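Local coordinates for ABC transporter periplasmic peptide-binding protein (Pseudoalteromonas, PDB 4QFK) that probably binds dipeptides or other short peptides in the periplasm and delivers them to an ABC transporter for uptake, at residues 151-156 / 166-171. Residues are numbered along the deposited sequence; the frame is centred on the assembly and turned at random.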
# COMPACT_ATOMS: atom_id res chain seq x y z
N LEU A 151 16.12 9.62 -5.83
CA LEU A 151 16.83 9.74 -4.57
C LEU A 151 18.21 9.10 -4.63
O LEU A 151 19.18 9.68 -4.14
CB LEU A 151 16.02 9.15 -3.42
CG LEU A 151 16.65 9.15 -2.03
CD1 LEU A 151 16.88 10.58 -1.54
CD2 LEU A 151 15.78 8.38 -1.04
N ILE A 152 18.31 7.89 -5.20
CA ILE A 152 19.58 7.18 -5.22
C ILE A 152 20.49 7.80 -6.25
O ILE A 152 20.17 7.83 -7.43
CB ILE A 152 19.45 5.68 -5.56
CG1 ILE A 152 18.46 4.97 -4.63
CG2 ILE A 152 20.82 4.99 -5.50
CD1 ILE A 152 18.92 4.96 -3.20
N ARG A 153 21.65 8.26 -5.77
CA ARG A 153 22.68 8.85 -6.60
C ARG A 153 23.59 7.79 -7.21
O ARG A 153 23.97 7.86 -8.39
CB ARG A 153 23.51 9.80 -5.74
CG ARG A 153 24.23 10.89 -6.52
CD ARG A 153 25.36 11.50 -5.70
NE ARG A 153 26.65 10.89 -6.02
CZ ARG A 153 27.61 10.64 -5.14
NH1 ARG A 153 27.43 10.94 -3.85
NH2 ARG A 153 28.75 10.10 -5.53
N LYS A 154 23.95 6.81 -6.40
CA LYS A 154 24.88 5.76 -6.80
C LYS A 154 24.82 4.61 -5.82
O LYS A 154 24.39 4.77 -4.68
CB LYS A 154 26.31 6.30 -6.79
CG LYS A 154 26.88 6.67 -8.15
CD LYS A 154 27.28 5.43 -8.96
CE LYS A 154 28.03 5.83 -10.24
NZ LYS A 154 27.49 7.09 -10.83
N ILE A 155 25.29 3.43 -6.23
CA ILE A 155 25.44 2.34 -5.27
C ILE A 155 26.83 1.76 -5.39
O ILE A 155 27.24 1.30 -6.46
CB ILE A 155 24.39 1.22 -5.46
CG1 ILE A 155 23.01 1.81 -5.73
CG2 ILE A 155 24.39 0.32 -4.24
CD1 ILE A 155 21.93 0.77 -5.98
N VAL A 156 27.56 1.77 -4.29
CA VAL A 156 28.97 1.47 -4.32
C VAL A 156 29.22 0.07 -3.78
O VAL A 156 28.70 -0.31 -2.74
CB VAL A 156 29.77 2.51 -3.49
CG1 VAL A 156 31.21 2.07 -3.27
CG2 VAL A 156 29.71 3.86 -4.18
N GLU A 166 24.38 5.71 -1.95
CA GLU A 166 24.56 7.13 -1.79
C GLU A 166 23.31 7.86 -2.29
O GLU A 166 22.84 7.62 -3.41
CB GLU A 166 25.82 7.61 -2.54
CG GLU A 166 27.07 6.75 -2.27
CD GLU A 166 28.13 7.41 -1.37
OE1 GLU A 166 27.86 7.63 -0.17
OE2 GLU A 166 29.24 7.67 -1.87
N LEU A 167 22.76 8.72 -1.44
CA LEU A 167 21.54 9.46 -1.74
C LEU A 167 21.81 10.96 -1.93
O LEU A 167 22.62 11.54 -1.20
CB LEU A 167 20.55 9.28 -0.60
CG LEU A 167 20.63 7.98 0.20
CD1 LEU A 167 19.65 8.00 1.37
CD2 LEU A 167 20.36 6.80 -0.72
N PHE A 168 21.11 11.58 -2.87
CA PHE A 168 21.26 13.02 -3.09
C PHE A 168 20.93 13.84 -1.84
O PHE A 168 21.40 14.97 -1.68
CB PHE A 168 20.41 13.50 -4.27
CG PHE A 168 20.88 13.02 -5.61
CD1 PHE A 168 21.88 13.68 -6.29
CD2 PHE A 168 20.31 11.91 -6.20
CE1 PHE A 168 22.31 13.24 -7.54
CE2 PHE A 168 20.74 11.47 -7.44
CZ PHE A 168 21.74 12.14 -8.10
N ASN A 169 20.10 13.29 -0.95
CA ASN A 169 19.80 13.95 0.31
C ASN A 169 19.38 12.94 1.34
O ASN A 169 19.10 11.80 1.01
CB ASN A 169 18.72 15.03 0.15
CG ASN A 169 17.49 14.53 -0.59
OD1 ASN A 169 17.42 14.61 -1.82
ND2 ASN A 169 16.51 14.03 0.16
N ALA A 170 19.35 13.37 2.60
CA ALA A 170 18.83 12.52 3.66
C ALA A 170 17.35 12.36 3.42
O ALA A 170 16.69 13.26 2.92
CB ALA A 170 19.08 13.15 5.02
N GLU A 171 16.82 11.20 3.77
CA GLU A 171 15.40 10.91 3.56
C GLU A 171 14.92 9.81 4.49
O GLU A 171 15.30 8.63 4.35
CB GLU A 171 15.16 10.57 2.09
CG GLU A 171 13.71 10.26 1.76
CD GLU A 171 12.73 11.17 2.50
OE1 GLU A 171 12.56 12.34 2.09
OE2 GLU A 171 12.11 10.69 3.47
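A classic beta bulge sets two residues, R153 and K154, opposite the single residue E166, where the hairpin of strands 152-159 and 162-167 shifts its register by one residue. The hairpin lies at one side of a four-stranded antiparallel sheet. E166 O is gripped by two amides: R153 N at 2.7 Å and, more loosely, K154 N at 3.3 Å. E166 N gives a hydrogen bond back to K154 O. The R153 and E166 side chains extend alongside each other in one direction. E166 CB lies over one face of the guanidinium, 3.9 Å from R153 NH1. R153 NH1 and E166 OE2 are 4.2 Å apart, too far for a salt bridge, so any attraction is probably only a general one between charges. E166 OE1 is hydrogen-bonded to S90 OG.

Beyond the bulge, F168 N donates a hydrogen bond to L151 O, 3.0 Å long. The L151 side chain reaches the loop after the second strand. Its CG is anti to the backbone N (chi1 178°), and the two methyls divide the work: CD1 meets L167 CB and N169 O, while CD2 rests 3.9 Å from E171 CB. With an alanine at L151 both methyls go, which would probably leave a gap beside L167 CB and E171 CB. F174 of helix 174-177 also packs on L151. On the solvent-exposed side, R153 CG sits over one face of the F168 ring, offset toward the rim, in a CH-pi contact 3.4 Å from the ring centroid.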